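Local coordinates for meta cleavage compound hydrolase (Janthinobacterium, PDB 1J1I), which takes part in carbazole degradation as a meta-cleavage product hydrolase, probably splitting a carbon-carbon bond of a ring-opened intermediate to yield anthranilate, at residues G36-L41 with M102-K107; R64-I69 with S277-R282; T79-I84 with D191-K196. All coordinates share one frame; numbering follows the deposited sequence.

In the fold
Contacts 1 and 2 lie near the starts of two inner strands, on opposite faces of the alpha/beta hydrolase sheet, their centres about 11 Å apart. Their strands 38-42 and 67-71 are parallel neighbours, joined by probable hydrogen bonds from Leu41 N to Ile69 O (2.8 Å) and from Ile69 N to Val39 O (2.8 Å). Contact 3 lies elsewhere on the surface. Its centre is about 27 Å from that of contact 1 and about 32 Å from that of contact 2. None of the three reaches the probable catalytic residues Ser114, Asp233 and His261. Contact 1 comes nearest in sequence: its loop runs into strand 108-113, which ends just before Ser114.

Contact 1: G36-L41 with M102-K107; sequences GQPVIL and MNFDGK
Phe104 lays its ring obliquely against Pro38 and Ile40, two residues on the same side of strand 38-42. The setting is the alpha/beta hydrolase sheet. Phe104 belongs to the loop that ends a beta-alpha-beta crossover. The chain leaves strand 67-71, runs through helix 88-101 and returns as strand 108-113, stepping over strand 38-42 between them. The loop therefore closes over the beginning of the strand that was skipped. Pro38 CB is 3.6 Å from Phe104 CE2 and 3.8 Å from Phe104 CD2. Ile40 CD1 comes to Phe104 CE1 at 4.0 Å, on the same side of the ring plane. Ile40 CG1 stands anti to the carbonyl carbon (chi1 -60°) and the chain then runs extended, which carries CD1 out to the ring. The side chain of Val39, between these two, points away. Pro38 has a second neighbour further along the loop. Its CG lies 3.6 Å from Lys107 O, a contact and not a hydrogen bond. Replacing Phe104 by an alanine would probably open a gap beside Pro38 and Ile40 and leave this part of the loop without its apolar grip on the strand. Around this first shell, Ile99 of helix 88-101 touches both Ile40 and the ring, and Arg67 of strand 67-71 also packs on the ring. Arg67 NH2 is hydrogen-bonded to Asn103 OD1, which ties the loop to that strand as well. Backbone hydrogen bonds of Pro38 (through its carbonyl) and Ile40 with Ser109 hold strand 38-42 beside strand 108-113. On the side of the ring turned away from Pro38 and Ile40, Met102 CB sits 3.4 Å above the plane of Phe104, displaced toward the rim.

Contact 2: R64-I69 with S277-R282; sequences RHYRVI and SFLSLR
Tyr66 and Leu279 make a small, mainly apolar contact between the approach to strand 67-71 and the last turn of the C-terminal helix 268-281. The tyrosine reaches across to the helix with the far end of its ring. Tyr66 CZ is 3.8 Å from Leu279 CB, and Tyr66 OH is 3.4 Å from the same carbon. Leu279 CD1 lies over one face of the ring, 4.2 Å above its plane and displaced toward the rim, with CE1 the ring atom it meets. Tyr66 CG is anti to the carbonyl carbon (chi1 -60°), and this sends the ring out from the backbone toward the helix. The hydroxyl also comes within 3.6 Å of Ser280 N, but no hydrogen bond forms there. In the alpha/beta hydrolase fold helices flank the central sheet. This final helix lies on the face of the sheet to which Val39 points, and Tyr66 comes to it from the start of strand 67-71. Leu279 also packs on Val39 and Ala133, residues of two other strands. Phe278 packs on Ala133 and Val135. Tyr66 itself rests on Gln37 and Val39 as well as on the helix. Next to Leu279, Ser280 turns its hydroxyl back along the helix. Ser280 OG donates to Ser277 O at 2.6 Å, 27° out of the carbonyl plane. Ser280 N bonds to the same oxygen only weakly, at 3.3 Å. The second subunit packs on this helix too: its Asn273 touches Ser277 and Ser280, and its Asp270 touches Leu281.

Contact 3: T79-I84 with D191-K196; sequences TAKPDI and DEATRK
Lys81 NZ is gripped by two backbone carbonyls of its own loop while its aliphatic chain lies across the first turn of helix 192-208. The ammonium donates to Thr79 O at 2.7 Å, nearly in line with the carbonyl (161° at the oxygen), and also to Gly77 O. The Lys81 chain is extended as far as CE and bends at chi4 (59°), which turns NZ back to these acceptors. Two of its carbons do the touching. Lys81 CD lies 3.5 Å from Ala193 O. Lys81 CE is 3.4 Å from Thr194 OG1 and only 3.5 Å from Thr194 CA, a close carbon pair. The helix belongs to the region between strands 131-137 and 225-230, where alpha/beta hydrolases commonly insert a helical lid, so this helix is probably part of it. The loop 79-84 follows strand 67-71, so the contact would join that lid to the core domain. Asp191 caps the helix. Its OD2 accepts from two groups of Thr194: OG1 at 2.7 Å and the backbone N at 3.1 Å. The N-H comes from above the carboxylate plane, 40° out of it, while the hydroxyl arrives on the anti side. Asp191 OD2 stays 5.3 Å from Lys81 NZ, so the opposite charges may attract without meeting. Asp83, at the centre of an inverse gamma turn, adds a long salt bridge from OD1 to Lys196 NZ at 4.0 Å. Elsewhere on the helix, Arg195 makes a cation-pi contact with Phe158.

Contact 1: G36-L41 with M102-K107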
loop_
_atom_site.group_PDB
_atom_site.type_symbol
_atom_site.label_atom_id
_atom_site.label_comp_id
_atom_site.label_asym_id
_atom_site.label_seq_id
_atom_site.Cartn_x
_atom_site.Cartn_y
_atom_site.Cartn_z
ATOM N N GLY A 36 22.163 -10.733 1.932
ATOM C CA GLY A 36 20.976 -11.152 2.652
ATOM C C GLY A 36 20.029 -11.973 1.799
ATOM O O GLY A 36 20.448 -12.619 0.837
ATOM N N GLN A 37 18.749 -11.951 2.161
ATOM C CA GLN A 37 17.728 -12.691 1.430
ATOM C C GLN A 37 17.719 -12.236 -0.027
ATOM O O GLN A 37 17.802 -11.043 -0.308
ATOM C CB GLN A 37 16.353 -12.448 2.059
ATOM C CG GLN A 37 16.164 -13.087 3.425
ATOM C CD GLN A 37 16.091 -14.601 3.350
ATOM O OE1 GLN A 37 17.075 -15.267 3.030
ATOM N NE2 GLN A 37 14.914 -15.152 3.640
ATOM N N PRO A 38 17.615 -13.183 -0.969
ATOM C CA PRO A 38 17.603 -12.861 -2.397
ATOM C C PRO A 38 16.277 -12.356 -2.944
ATOM O O PRO A 38 15.224 -12.951 -2.699
ATOM C CB PRO A 38 17.995 -14.179 -3.038
ATOM C CG PRO A 38 17.295 -15.150 -2.164
ATOM C CD PRO A 38 17.654 -14.644 -0.780
ATOM N N VAL A 39 16.361 -11.264 -3.700
ATOM C CA VAL A 39 15.215 -10.632 -4.346
ATOM C C VAL A 39 15.544 -10.446 -5.823
ATOM O O VAL A 39 16.535 -9.795 -6.166
ATOM C CB VAL A 39 14.917 -9.239 -3.758
ATOM C CG1 VAL A 39 13.731 -8.614 -4.488
ATOM C CG2 VAL A 39 14.640 -9.348 -2.274
ATOM N N ILE A 40 14.708 -11.013 -6.691
ATOM C CA ILE A 40 14.910 -10.913 -8.129
ATOM C C ILE A 40 13.979 -9.877 -8.750
ATOM O O ILE A 40 12.763 -9.929 -8.557
ATOM C CB ILE A 40 14.651 -12.264 -8.826
ATOM C CG1 ILE A 40 15.611 -13.326 -8.278
ATOM C CG2 ILE A 40 14.801 -12.105 -10.344
ATOM C CD1 ILE A 40 15.438 -14.697 -8.912
ATOM N N LEU A 41 14.559 -8.941 -9.496
ATOM C CA LEU A 41 13.789 -7.897 -10.157
ATOM C C LEU A 41 13.677 -8.265 -11.636
ATOM O O LEU A 41 14.682 -8.595 -12.269
ATOM C CB LEU A 41 14.492 -6.539 -9.989
ATOM C CG LEU A 41 14.898 -6.149 -8.558
ATOM C CD1 LEU A 41 15.586 -4.787 -8.568
ATOM C CD2 LEU A 41 13.666 -6.115 -7.643
ATOM N N MET A 102 21.156 -20.082 -10.177
ATOM C CA MET A 102 21.761 -19.167 -9.217
ATOM C C MET A 102 22.068 -19.895 -7.909
ATOM O O MET A 102 21.548 -20.980 -7.649
ATOM C CB MET A 102 20.839 -17.971 -8.957
ATOM C CG MET A 102 20.831 -16.944 -10.087
ATOM S SD MET A 102 22.480 -16.260 -10.424
ATOM C CE MET A 102 22.654 -15.127 -9.052
ATOM N N ASN A 103 22.930 -19.303 -7.094
ATOM C CA ASN A 103 23.306 -19.917 -5.830
ATOM C C ASN A 103 22.440 -19.425 -4.676
ATOM O O ASN A 103 22.863 -18.585 -3.878
ATOM C CB ASN A 103 24.797 -19.662 -5.548
ATOM C CG ASN A 103 25.157 -18.183 -5.529
ATOM O OD1 ASN A 103 24.652 -17.392 -6.332
ATOM N ND2 ASN A 103 26.057 -17.806 -4.621
ATOM N N PHE A 104 21.220 -19.956 -4.601
ATOM C CA PHE A 104 20.282 -19.584 -3.547
ATOM C C PHE A 104 20.120 -20.716 -2.545
ATOM O O PHE A 104 19.897 -21.863 -2.925
ATOM C CB PHE A 104 18.922 -19.245 -4.154
ATOM C CG PHE A 104 18.958 -18.083 -5.100
ATOM C CD1 PHE A 104 18.157 -18.077 -6.237
ATOM C CD2 PHE A 104 19.770 -16.982 -4.845
ATOM C CE1 PHE A 104 18.161 -16.991 -7.107
ATOM C CE2 PHE A 104 19.781 -15.890 -5.707
ATOM C CZ PHE A 104 18.973 -15.896 -6.843
ATOM N N ASP A 105 20.223 -20.391 -1.261
ATOM C CA ASP A 105 20.087 -21.398 -0.212
ATOM C C ASP A 105 18.632 -21.784 0.007
ATOM O O ASP A 105 18.341 -22.888 0.473
ATOM C CB ASP A 105 20.668 -20.885 1.111
ATOM C CG ASP A 105 22.088 -20.377 0.970
ATOM O OD1 ASP A 105 22.912 -21.077 0.344
ATOM O OD2 ASP A 105 22.382 -19.281 1.494
ATOM N N GLY A 106 17.720 -20.872 -0.321
ATOM C CA GLY A 106 16.306 -21.146 -0.136
ATOM C C GLY A 106 15.423 -20.478 -1.174
ATOM O O GLY A 106 15.794 -20.368 -2.342
ATOM N N LYS A 107 14.248 -20.034 -0.745
ATOM C CA LYS A 107 13.311 -19.374 -1.647
ATOM C C LYS A 107 13.776 -17.962 -1.969
ATOM O O LYS A 107 14.644 -17.412 -1.289
ATOM C CB LYS A 107 11.918 -19.326 -1.017
ATOM C CG LYS A 107 11.316 -20.701 -0.781
ATOM C CD LYS A 107 9.947 -20.620 -0.130
ATOM C CE LYS A 107 9.325 -22.006 -0.022
ATOM N NZ LYS A 107 7.953 -21.946 0.542
#

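Contact 2: R64-I69 with S277-R282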
loop_
_atom_site.group_PDB
_atom_site.type_symbol
_atom_site.label_atom_id
_atom_site.label_comp_id
_atom_site.label_asym_id
_atom_site.label_seq_id
_atom_site.Cartn_x
_atom_site.Cartn_y
_atom_site.Cartn_z
ATOM N N ARG A 64 20.315 -2.290 0.402
ATOM C CA ARG A 64 20.708 -1.958 1.764
ATOM C C ARG A 64 20.202 -3.033 2.719
ATOM O O ARG A 64 20.684 -3.148 3.847
ATOM C CB ARG A 64 20.124 -0.604 2.179
ATOM C CG ARG A 64 21.168 0.411 2.609
ATOM C CD ARG A 64 21.593 1.305 1.457
ATOM N NE ARG A 64 20.531 2.235 1.076
ATOM C CZ ARG A 64 20.670 3.202 0.174
ATOM N NH1 ARG A 64 21.829 3.373 -0.448
ATOM N NH2 ARG A 64 19.647 4.000 -0.106
ATOM N N HIS A 65 19.243 -3.834 2.259
ATOM C CA HIS A 65 18.658 -4.867 3.107
ATOM C C HIS A 65 18.578 -6.269 2.507
ATOM O O HIS A 65 18.314 -7.227 3.230
ATOM C CB HIS A 65 17.251 -4.432 3.524
ATOM C CG HIS A 65 17.201 -3.073 4.148
ATOM N ND1 HIS A 65 17.740 -2.803 5.387
ATOM C CD2 HIS A 65 16.700 -1.900 3.692
ATOM C CE1 HIS A 65 17.575 -1.522 5.666
ATOM N NE2 HIS A 65 16.947 -0.952 4.655
ATOM N N TYR A 66 18.790 -6.391 1.198
ATOM C CA TYR A 66 18.712 -7.698 0.544
ATOM C C TYR A 66 19.745 -7.883 -0.555
ATOM O O TYR A 66 20.402 -6.933 -0.978
ATOM C CB TYR A 66 17.334 -7.900 -0.102
ATOM C CG TYR A 66 16.170 -7.832 0.847
ATOM C CD1 TYR A 66 15.582 -6.612 1.180
ATOM C CD2 TYR A 66 15.684 -8.988 1.454
ATOM C CE1 TYR A 66 14.538 -6.546 2.102
ATOM C CE2 TYR A 66 14.644 -8.935 2.375
ATOM C CZ TYR A 66 14.078 -7.712 2.697
ATOM O OH TYR A 66 13.069 -7.660 3.628
ATOM N N ARG A 67 19.879 -9.127 -1.012
ATOM C CA ARG A 67 20.773 -9.442 -2.117
ATOM C C ARG A 67 19.876 -9.214 -3.332
ATOM O O ARG A 67 18.971 -10.006 -3.598
ATOM C CB ARG A 67 21.215 -10.908 -2.075
ATOM C CG ARG A 67 22.176 -11.279 -3.195
ATOM C CD ARG A 67 22.465 -12.771 -3.232
ATOM N NE ARG A 67 23.319 -13.113 -4.365
ATOM C CZ ARG A 67 23.560 -14.352 -4.779
ATOM N NH1 ARG A 67 23.009 -15.385 -4.155
ATOM N NH2 ARG A 67 24.357 -14.555 -5.818
ATOM N N VAL A 68 20.118 -8.124 -4.052
ATOM C CA VAL A 68 19.311 -7.778 -5.216
ATOM C C VAL A 68 19.870 -8.349 -6.516
ATOM O O VAL A 68 21.043 -8.158 -6.840
ATOM C CB VAL A 68 19.186 -6.252 -5.354
ATOM C CG1 VAL A 68 18.295 -5.911 -6.529
ATOM C CG2 VAL A 68 18.635 -5.655 -4.057
ATOM N N ILE A 69 19.011 -9.034 -7.261
ATOM C CA ILE A 69 19.390 -9.662 -8.525
ATOM C C ILE A 69 18.405 -9.234 -9.616
ATOM O O ILE A 69 17.257 -9.683 -9.634
ATOM C CB ILE A 69 19.359 -11.209 -8.387
ATOM C CG1 ILE A 69 20.333 -11.667 -7.290
ATOM C CG2 ILE A 69 19.667 -11.866 -9.729
ATOM C CD1 ILE A 69 21.817 -11.526 -7.629
ATOM N N SER A 277 9.049 -2.531 2.830
ATOM C CA SER A 277 8.050 -2.708 3.874
ATOM C C SER A 277 7.331 -4.049 3.701
ATOM O O SER A 277 7.167 -4.806 4.659
ATOM C CB SER A 277 7.048 -1.547 3.825
ATOM O OG SER A 277 6.106 -1.615 4.880
ATOM N N PHE A 278 6.913 -4.345 2.475
ATOM C CA PHE A 278 6.224 -5.600 2.188
ATOM C C PHE A 278 7.110 -6.804 2.517
ATOM O O PHE A 278 6.688 -7.731 3.211
ATOM C CB PHE A 278 5.820 -5.647 0.714
ATOM C CG PHE A 278 5.209 -6.957 0.291
ATOM C CD1 PHE A 278 4.008 -7.397 0.847
ATOM C CD2 PHE A 278 5.826 -7.742 -0.677
ATOM C CE1 PHE A 278 3.432 -8.602 0.438
ATOM C CE2 PHE A 278 5.256 -8.949 -1.093
ATOM C CZ PHE A 278 4.058 -9.379 -0.535
ATOM N N LEU A 279 8.343 -6.782 2.024
ATOM C CA LEU A 279 9.274 -7.878 2.264
ATOM C C LEU A 279 9.655 -8.056 3.738
ATOM O O LEU A 279 9.943 -9.172 4.170
ATOM C CB LEU A 279 10.540 -7.680 1.425
ATOM C CG LEU A 279 10.327 -7.698 -0.090
ATOM C CD1 LEU A 279 11.640 -7.387 -0.794
ATOM C CD2 LEU A 279 9.789 -9.060 -0.517
ATOM N N SER A 280 9.643 -6.970 4.508
ATOM C CA SER A 280 10.007 -7.047 5.922
ATOM C C SER A 280 9.008 -7.873 6.722
ATOM O O SER A 280 9.370 -8.505 7.712
ATOM C CB SER A 280 10.113 -5.646 6.533
ATOM O OG SER A 280 8.840 -5.032 6.618
ATOM N N LEU A 281 7.749 -7.863 6.298
ATOM C CA LEU A 281 6.716 -8.629 6.982
ATOM C C LEU A 281 6.827 -10.095 6.595
ATOM O O LEU A 281 6.623 -10.979 7.422
ATOM C CB LEU A 281 5.324 -8.120 6.602
ATOM C CG LEU A 281 4.943 -6.689 6.982
ATOM C CD1 LEU A 281 3.546 -6.393 6.448
ATOM C CD2 LEU A 281 4.994 -6.511 8.497
ATOM N N ARG A 282 7.150 -10.341 5.328
ATOM C CA ARG A 282 7.275 -11.700 4.809
ATOM C C ARG A 282 8.667 -12.283 5.032
ATOM O O ARG A 282 9.536 -11.560 5.565
ATOM C CB ARG A 282 6.946 -11.716 3.312
ATOM C CG ARG A 282 5.640 -11.014 2.955
ATOM C CD ARG A 282 4.487 -11.506 3.820
ATOM N NE ARG A 282 3.904 -10.425 4.608
ATOM C CZ ARG A 282 3.000 -10.598 5.568
ATOM N NH1 ARG A 282 2.568 -11.819 5.866
ATOM N NH2 ARG A 282 2.524 -9.551 6.230
#

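Contact 3: T79-I84 with D191-K196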
loop_
_atom_site.group_PDB
_atom_site.type_symbol
_atom_site.label_atom_id
_atom_site.label_comp_id
_atom_site.label_asym_id
_atom_site.label_seq_id
_atom_site.Cartn_x
_atom_site.Cartn_y
_atom_site.Cartn_z
ATOM N N THR A 79 20.732 -10.843 -22.250
ATOM C CA THR A 79 20.449 -12.266 -22.112
ATOM C C THR A 79 20.396 -12.875 -23.508
ATOM O O THR A 79 20.125 -12.171 -24.481
ATOM C CB THR A 79 19.120 -12.488 -21.356
ATOM O OG1 THR A 79 19.348 -12.278 -19.959
ATOM C CG2 THR A 79 18.585 -13.894 -21.574
ATOM N N ALA A 80 20.664 -14.174 -23.600
ATOM C CA ALA A 80 20.683 -14.886 -24.877
ATOM C C ALA A 80 19.391 -14.785 -25.683
ATOM O O ALA A 80 18.290 -14.713 -25.135
ATOM C CB ALA A 80 21.039 -16.359 -24.653
ATOM N N LYS A 81 19.545 -14.792 -27.001
ATOM C CA LYS A 81 18.413 -14.687 -27.904
ATOM C C LYS A 81 18.482 -15.794 -28.947
ATOM O O LYS A 81 18.782 -15.546 -30.113
ATOM C CB LYS A 81 18.437 -13.308 -28.566
ATOM C CG LYS A 81 18.506 -12.183 -27.540
ATOM C CD LYS A 81 18.713 -10.822 -28.162
ATOM C CE LYS A 81 18.727 -9.745 -27.081
ATOM N NZ LYS A 81 19.796 -9.957 -26.061
ATOM N N PRO A 82 18.208 -17.040 -28.534
ATOM C CA PRO A 82 18.251 -18.167 -29.464
ATOM C C PRO A 82 17.120 -18.123 -30.487
ATOM O O PRO A 82 16.122 -17.422 -30.305
ATOM C CB PRO A 82 18.158 -19.375 -28.536
ATOM C CG PRO A 82 17.277 -18.871 -27.435
ATOM C CD PRO A 82 17.840 -17.488 -27.180
ATOM N N ASP A 83 17.286 -18.869 -31.571
ATOM C CA ASP A 83 16.272 -18.908 -32.610
ATOM C C ASP A 83 15.193 -19.895 -32.200
ATOM O O ASP A 83 15.223 -21.063 -32.587
ATOM C CB ASP A 83 16.889 -19.325 -33.941
ATOM C CG ASP A 83 15.865 -19.409 -35.046
ATOM O OD1 ASP A 83 15.115 -18.426 -35.232
ATOM O OD2 ASP A 83 15.812 -20.456 -35.722
ATOM N N ILE A 84 14.243 -19.412 -31.405
ATOM C CA ILE A 84 13.154 -20.239 -30.911
ATOM C C ILE A 84 11.848 -19.462 -30.947
ATOM O O ILE A 84 11.820 -18.285 -31.309
ATOM C CB ILE A 84 13.383 -20.652 -29.446
ATOM C CG1 ILE A 84 13.293 -19.414 -28.546
ATOM C CG2 ILE A 84 14.741 -21.320 -29.291
ATOM C CD1 ILE A 84 13.421 -19.715 -27.065
ATOM N N ASP A 191 19.887 -2.421 -31.190
ATOM C CA ASP A 191 20.743 -3.586 -31.399
ATOM C C ASP A 191 19.936 -4.592 -32.217
ATOM O O ASP A 191 18.933 -5.121 -31.735
ATOM C CB ASP A 191 21.134 -4.193 -30.051
ATOM C CG ASP A 191 21.957 -5.455 -30.194
ATOM O OD1 ASP A 191 23.088 -5.369 -30.711
ATOM O OD2 ASP A 191 21.474 -6.535 -29.790
ATOM N N GLU A 192 20.365 -4.855 -33.449
ATOM C CA GLU A 192 19.622 -5.769 -34.308
ATOM C C GLU A 192 19.254 -7.128 -33.719
ATOM O O GLU A 192 18.159 -7.623 -33.976
ATOM C CB GLU A 192 20.323 -5.939 -35.664
ATOM C CG GLU A 192 21.835 -5.906 -35.642
ATOM C CD GLU A 192 22.415 -5.660 -37.028
ATOM O OE1 GLU A 192 22.064 -6.413 -37.964
ATOM O OE2 GLU A 192 23.220 -4.713 -37.181
ATOM N N ALA A 193 20.136 -7.735 -32.928
ATOM C CA ALA A 193 19.804 -9.030 -32.332
ATOM C C ALA A 193 18.657 -8.848 -31.334
ATOM O O ALA A 193 17.719 -9.649 -31.283
ATOM C CB ALA A 193 21.018 -9.618 -31.627
ATOM N N THR A 194 18.747 -7.786 -30.542
ATOM C CA THR A 194 17.731 -7.472 -29.544
ATOM C C THR A 194 16.410 -7.136 -30.231
ATOM O O THR A 194 15.337 -7.537 -29.778
ATOM C CB THR A 194 18.165 -6.272 -28.682
ATOM O OG1 THR A 194 19.427 -6.564 -28.064
ATOM C CG2 THR A 194 17.129 -5.983 -27.603
ATOM N N ARG A 195 16.497 -6.400 -31.332
ATOM C CA ARG A 195 15.309 -6.015 -32.075
ATOM C C ARG A 195 14.630 -7.227 -32.697
ATOM O O ARG A 195 13.404 -7.315 -32.710
ATOM C CB ARG A 195 15.665 -4.999 -33.164
ATOM C CG ARG A 195 14.481 -4.609 -34.034
ATOM C CD ARG A 195 14.837 -3.503 -35.008
ATOM N NE ARG A 195 13.682 -3.104 -35.807
ATOM C CZ ARG A 195 13.659 -2.047 -36.612
ATOM N NH1 ARG A 195 14.731 -1.273 -36.728
ATOM N NH2 ARG A 195 12.560 -1.760 -37.298
ATOM N N LYS A 196 15.426 -8.162 -33.207
ATOM C CA LYS A 196 14.881 -9.368 -33.820
ATOM C C LYS A 196 14.111 -10.202 -32.797
ATOM O O LYS A 196 13.022 -10.704 -33.086
ATOM C CB LYS A 196 16.001 -10.212 -34.434
ATOM C CG LYS A 196 15.516 -11.477 -35.130
ATOM C CD LYS A 196 16.674 -12.245 -35.761
ATOM C CE LYS A 196 16.200 -13.504 -36.478
ATOM N NZ LYS A 196 15.561 -14.483 -35.553
#